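PDB 2E87: OBG-type G domain-containing protein, which binds GDP in its Obg-type G domain and is probably a GTP-binding protein of the NOG1 family, its cellular role being unknown. Local coordinates for residues G207-I219 with K327-E339. Sequence-based numbering, arbitrary orientation.
Sequences GQFEDGYFRYQII and KEEIIKTLRPLAE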
loop_
_atom_site.group_PDB
_atom_site.type_symbol
_atom_site.label_atom_id
_atom_site.label_comp_id
_atom_site.label_asym_id
_atom_site.label_seq_id
_atom_site.Cartn_x
_atom_site.Cartn_y
_atom_site.Cartn_z
ATOM N N GLY A 207 7.331 -9.647 13.714
ATOM C CA GLY A 207 8.163 -9.419 14.871
ATOM C C GLY A 207 9.443 -8.716 14.503
ATOM O O GLY A 207 9.674 -8.367 13.350
ATOM N N GLN A 208 10.285 -8.534 15.501
ATOM C CA GLN A 208 11.558 -7.871 15.326
ATOM C C GLN A 208 12.535 -8.331 16.381
ATOM O O GLN A 208 12.154 -8.603 17.511
ATOM C CB GLN A 208 11.394 -6.354 15.481
ATOM C CG GLN A 208 11.299 -5.547 14.200
ATOM C CD GLN A 208 11.410 -4.041 14.464
ATOM O OE1 GLN A 208 12.275 -3.586 15.226
ATOM N NE2 GLN A 208 10.537 -3.261 13.822
ATOM N N PHE A 209 13.797 -8.445 16.004
ATOM C CA PHE A 209 14.807 -8.762 16.988
ATOM C C PHE A 209 15.978 -7.848 16.672
ATOM O O PHE A 209 16.277 -7.575 15.510
ATOM C CB PHE A 209 15.167 -10.255 16.993
ATOM C CG PHE A 209 16.083 -10.683 15.910
ATOM C CD1 PHE A 209 17.437 -10.417 15.987
ATOM C CD2 PHE A 209 15.607 -11.437 14.852
ATOM C CE1 PHE A 209 18.304 -10.900 15.029
ATOM C CE2 PHE A 209 16.468 -11.925 13.889
ATOM C CZ PHE A 209 17.823 -11.655 13.980
ATOM N N GLU A 210 16.600 -7.329 17.719
ATOM C CA GLU A 210 17.696 -6.407 17.543
ATOM C C GLU A 210 19.046 -7.049 17.805
ATOM O O GLU A 210 19.188 -7.870 18.700
ATOM C CB GLU A 210 17.474 -5.212 18.473
ATOM C CG GLU A 210 18.447 -4.045 18.295
ATOM C CD GLU A 210 18.019 -2.797 19.075
ATOM O OE1 GLU A 210 17.844 -2.883 20.313
ATOM O OE2 GLU A 210 17.858 -1.727 18.444
ATOM N N ASP A 211 20.026 -6.713 16.980
ATOM C CA ASP A 211 21.378 -7.201 17.175
ATOM C C ASP A 211 22.261 -5.973 17.027
ATOM O O ASP A 211 22.346 -5.387 15.946
ATOM C CB ASP A 211 21.786 -8.238 16.137
ATOM C CG ASP A 211 23.178 -8.771 16.396
ATOM O OD1 ASP A 211 23.389 -9.317 17.503
ATOM O OD2 ASP A 211 24.059 -8.631 15.515
ATOM N N GLY A 212 22.936 -5.603 18.110
ATOM C CA GLY A 212 23.751 -4.407 18.076
ATOM C C GLY A 212 22.710 -3.301 18.046
ATOM O O GLY A 212 21.819 -3.266 18.898
ATOM N N TYR A 213 22.794 -2.402 17.073
ATOM C CA TYR A 213 21.786 -1.354 16.978
ATOM C C TYR A 213 20.985 -1.549 15.679
ATOM O O TYR A 213 20.264 -0.661 15.236
ATOM C CB TYR A 213 22.436 0.041 17.056
ATOM C CG TYR A 213 23.456 0.343 15.984
ATOM C CD1 TYR A 213 23.058 0.731 14.710
ATOM C CD2 TYR A 213 24.825 0.261 16.248
ATOM C CE1 TYR A 213 23.994 1.037 13.722
ATOM C CE2 TYR A 213 25.773 0.561 15.260
ATOM C CZ TYR A 213 25.342 0.952 14.001
ATOM O OH TYR A 213 26.245 1.300 13.032
ATOM N N PHE A 214 21.110 -2.735 15.091
ATOM C CA PHE A 214 20.397 -3.065 13.863
ATOM C C PHE A 214 19.132 -3.862 14.183
ATOM O O PHE A 214 19.102 -4.679 15.108
ATOM C CB PHE A 214 21.285 -3.877 12.916
ATOM C CG PHE A 214 22.577 -3.193 12.551
ATOM C CD1 PHE A 214 23.666 -3.217 13.424
ATOM C CD2 PHE A 214 22.699 -2.505 11.347
ATOM C CE1 PHE A 214 24.854 -2.565 13.098
ATOM C CE2 PHE A 214 23.872 -1.852 11.009
ATOM C CZ PHE A 214 24.955 -1.880 11.883
ATOM N N ARG A 215 18.077 -3.602 13.421
ATOM C CA ARG A 215 16.819 -4.293 13.623
ATOM C C ARG A 215 16.541 -5.224 12.456
ATOM O O ARG A 215 16.857 -4.909 11.302
ATOM C CB ARG A 215 15.696 -3.276 13.791
ATOM C CG ARG A 215 15.863 -2.416 15.044
ATOM C CD ARG A 215 15.213 -1.045 14.879
ATOM N NE ARG A 215 14.036 -0.868 15.727
ATOM C CZ ARG A 215 14.070 -0.801 17.055
ATOM N NH1 ARG A 215 15.225 -0.893 17.701
ATOM N NH2 ARG A 215 12.945 -0.645 17.739
ATOM N N TYR A 216 15.992 -6.395 12.771
ATOM C CA TYR A 216 15.641 -7.372 11.748
ATOM C C TYR A 216 14.175 -7.694 11.888
ATOM O O TYR A 216 13.706 -8.026 12.975
ATOM C CB TYR A 216 16.451 -8.653 11.899
ATOM C CG TYR A 216 17.916 -8.439 11.693
ATOM C CD1 TYR A 216 18.731 -8.052 12.747
ATOM C CD2 TYR A 216 18.488 -8.571 10.430
ATOM C CE1 TYR A 216 20.077 -7.797 12.552
ATOM C CE2 TYR A 216 19.831 -8.316 10.228
ATOM C CZ TYR A 216 20.621 -7.926 11.300
ATOM O OH TYR A 216 21.958 -7.652 11.122
ATOM N N GLN A 217 13.442 -7.576 10.792
ATOM C CA GLN A 217 12.021 -7.865 10.823
ATOM C C GLN A 217 11.750 -9.351 10.491
ATOM O O GLN A 217 12.358 -9.916 9.588
ATOM C CB GLN A 217 11.293 -6.956 9.830
ATOM C CG GLN A 217 9.788 -6.996 9.972
ATOM C CD GLN A 217 9.087 -6.029 9.048
ATOM O OE1 GLN A 217 9.240 -6.090 7.822
ATOM N NE2 GLN A 217 8.308 -5.127 9.628
ATOM N N ILE A 218 10.836 -9.970 11.231
ATOM C CA ILE A 218 10.482 -11.370 11.010
ATOM C C ILE A 218 8.970 -11.499 10.795
ATOM O O ILE A 218 8.189 -10.989 11.593
ATOM C CB ILE A 218 10.826 -12.269 12.239
ATOM C CG1 ILE A 218 12.199 -11.908 12.833
ATOM C CG2 ILE A 218 10.814 -13.727 11.817
ATOM C CD1 ILE A 218 13.373 -12.141 11.902
ATOM N N ILE A 219 8.561 -12.168 9.719
ATOM C CA ILE A 219 7.135 -12.392 9.464
ATOM C C ILE A 219 6.905 -13.837 9.061
ATOM O O ILE A 219 7.793 -14.488 8.518
ATOM C CB ILE A 219 6.571 -11.512 8.314
ATOM C CG1 ILE A 219 7.188 -11.926 6.983
ATOM C CG2 ILE A 219 6.850 -10.052 8.576
ATOM C CD1 ILE A 219 6.566 -11.232 5.785
ATOM N N LYS A 327 19.284 -17.544 14.476
ATOM C CA LYS A 327 19.474 -16.115 14.690
ATOM C C LYS A 327 20.850 -15.744 14.157
ATOM O O LYS A 327 21.016 -14.760 13.436
ATOM C CB LYS A 327 19.395 -15.807 16.182
ATOM C CG LYS A 327 18.914 -14.424 16.526
ATOM C CD LYS A 327 19.019 -14.186 18.019
ATOM C CE LYS A 327 18.169 -13.010 18.471
ATOM N NZ LYS A 327 16.724 -13.378 18.497
ATOM N N GLU A 328 21.835 -16.555 14.516
ATOM C CA GLU A 328 23.204 -16.332 14.082
ATOM C C GLU A 328 23.245 -16.265 12.568
ATOM O O GLU A 328 23.789 -15.326 11.990
ATOM C CB GLU A 328 24.113 -17.481 14.533
ATOM C CG GLU A 328 24.640 -17.434 15.967
ATOM C CD GLU A 328 25.413 -18.712 16.340
ATOM O OE1 GLU A 328 26.313 -19.129 15.565
ATOM O OE2 GLU A 328 25.120 -19.296 17.410
ATOM N N GLU A 329 22.675 -17.281 11.932
ATOM C CA GLU A 329 22.673 -17.361 10.479
ATOM C C GLU A 329 21.902 -16.204 9.827
ATOM O O GLU A 329 22.258 -15.764 8.728
ATOM C CB GLU A 329 22.104 -18.715 10.035
ATOM C CG GLU A 329 22.176 -18.974 8.541
ATOM C CD GLU A 329 23.584 -18.834 7.990
ATOM O OE1 GLU A 329 24.525 -19.379 8.611
ATOM O OE2 GLU A 329 23.751 -18.187 6.931
ATOM N N ILE A 330 20.856 -15.717 10.499
ATOM C CA ILE A 330 20.061 -14.603 9.973
ATOM C C ILE A 330 20.964 -13.389 9.919
ATOM O O ILE A 330 21.075 -12.722 8.895
ATOM C CB ILE A 330 18.868 -14.273 10.887
ATOM C CG1 ILE A 330 17.825 -15.381 10.785
ATOM C CG2 ILE A 330 18.297 -12.901 10.544
ATOM C CD1 ILE A 330 16.637 -15.179 11.710
ATOM N N ILE A 331 21.609 -13.123 11.048
ATOM C CA ILE A 331 22.518 -12.001 11.190
ATOM C C ILE A 331 23.648 -12.035 10.180
ATOM O O ILE A 331 23.984 -11.015 9.587
ATOM C CB ILE A 331 23.111 -11.972 12.596
ATOM C CG1 ILE A 331 21.998 -11.693 13.607
ATOM C CG2 ILE A 331 24.209 -10.925 12.665
ATOM C CD1 ILE A 331 22.259 -12.223 14.978
ATOM N N LYS A 332 24.239 -13.202 9.973
ATOM C CA LYS A 332 25.331 -13.310 9.018
ATOM C C LYS A 332 24.865 -13.018 7.597
ATOM O O LYS A 332 25.609 -12.472 6.786
ATOM C CB LYS A 332 25.949 -14.709 9.071
ATOM C CG LYS A 332 26.951 -14.971 7.957
ATOM C CD LYS A 332 27.456 -16.401 7.976
ATOM C CE LYS A 332 28.495 -16.622 6.879
ATOM N NZ LYS A 332 29.061 -17.996 6.949
ATOM N N THR A 333 23.624 -13.387 7.304
ATOM C CA THR A 333 23.065 -13.195 5.975
ATOM C C THR A 333 22.581 -11.779 5.729
ATOM O O THR A 333 22.758 -11.240 4.638
ATOM C CB THR A 333 21.858 -14.140 5.729
ATOM O OG1 THR A 333 22.266 -15.503 5.909
ATOM C CG2 THR A 333 21.310 -13.961 4.317
ATOM N N LEU A 334 21.990 -11.169 6.748
ATOM C CA LEU A 334 21.424 -9.849 6.576
ATOM C C LEU A 334 22.144 -8.624 7.140
ATOM O O LEU A 334 21.747 -7.501 6.833
ATOM C CB LEU A 334 19.983 -9.877 7.080
ATOM C CG LEU A 334 19.065 -10.925 6.433
ATOM C CD1 LEU A 334 17.671 -10.756 6.988
ATOM C CD2 LEU A 334 19.041 -10.770 4.911
ATOM N N ARG A 335 23.190 -8.810 7.945
ATOM C CA ARG A 335 23.900 -7.655 8.507
ATOM C C ARG A 335 24.429 -6.706 7.427
ATOM O O ARG A 335 24.390 -5.486 7.589
ATOM C CB ARG A 335 25.045 -8.103 9.415
ATOM C CG ARG A 335 25.848 -6.957 9.989
ATOM C CD ARG A 335 26.743 -7.433 11.119
ATOM N NE ARG A 335 26.195 -7.053 12.417
ATOM C CZ ARG A 335 26.560 -5.972 13.098
ATOM N NH1 ARG A 335 27.487 -5.153 12.611
ATOM N NH2 ARG A 335 25.982 -5.705 14.262
ATOM N N PRO A 336 24.955 -7.252 6.320
ATOM C CA PRO A 336 25.444 -6.331 5.290
ATOM C C PRO A 336 24.325 -5.430 4.773
ATOM O O PRO A 336 24.476 -4.211 4.720
ATOM C CB PRO A 336 26.015 -7.267 4.212
ATOM C CG PRO A 336 25.447 -8.624 4.540
ATOM C CD PRO A 336 25.395 -8.626 6.041
ATOM N N LEU A 337 23.195 -6.029 4.407
ATOM C CA LEU A 337 22.065 -5.251 3.919
ATOM C C LEU A 337 21.628 -4.237 4.969
ATOM O O LEU A 337 21.232 -3.128 4.635
ATOM C CB LEU A 337 20.881 -6.157 3.571
ATOM C CG LEU A 337 19.619 -5.375 3.182
ATOM C CD1 LEU A 337 19.917 -4.504 1.969
ATOM C CD2 LEU A 337 18.468 -6.324 2.886
ATOM N N ALA A 338 21.695 -4.623 6.239
ATOM C CA ALA A 338 21.297 -3.731 7.325
ATOM C C ALA A 338 22.198 -2.491 7.384
ATOM O O ALA A 338 21.726 -1.381 7.629
ATOM C CB ALA A 338 21.346 -4.477 8.655
ATOM N N GLU A 339 23.498 -2.689 7.163
ATOM C CA GLU A 339 24.457 -1.584 7.182
ATOM C C GLU A 339 24.229 -0.696 5.960
ATOM O O GLU A 339 24.260 0.529 6.056
ATOM C CB GLU A 339 25.898 -2.125 7.198
ATOM C CG GLU A 339 26.230 -2.930 8.462
ATOM C CD GLU A 339 27.622 -3.567 8.447
ATOM O OE1 GLU A 339 28.003 -4.180 7.426
ATOM O OE2 GLU A 339 28.329 -3.472 9.471
#
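F209 lies sandwiched between the side chain of K327 and the CB of Y216 from the adjacent strand. The aliphatic part of K327 runs along one ring face, with CG making a CH-pi contact, and the bend at chi4 (75°) carries NZ back over the ring in a cation-pi interaction, 4.2 Å from the F209 centroid. At the ring edge, CZ of F209 meets CG2 of I330 at 3.7 Å, with CG1 of I331 alongside. With F209 cut back to an alanine, the K327 ammonium is likely to lose its aromatic partner and a gap to open beside I330 and I331. D211 lays its carboxylate across the end of I331 and forms a long salt bridge to R335, OD2 to NH2 at 3.7 Å, the two planes nearly perpendicular (84°). Past the type II' turn, F214 sends CD1 over a face of the R335 guanidinium, 3.5 Å from NH2, while its CD2 rests 3.6 Å from CB of A338 and its CE2 touches CG of E339. The ring of Y216 meets L334 with its edge, CE2 to CB at 3.5 Å, and brings OH against CA and CB of R335. I218 only grazes I330. No hydrogen bond links hairpin 207-219 to helix 327-339, which packs on one face of the G-domain sheet; aromatic and aliphatic packing mainly joins them, and the long D211-R335 bridge probably adds only weak attraction, R335 also making a long bridge to E339.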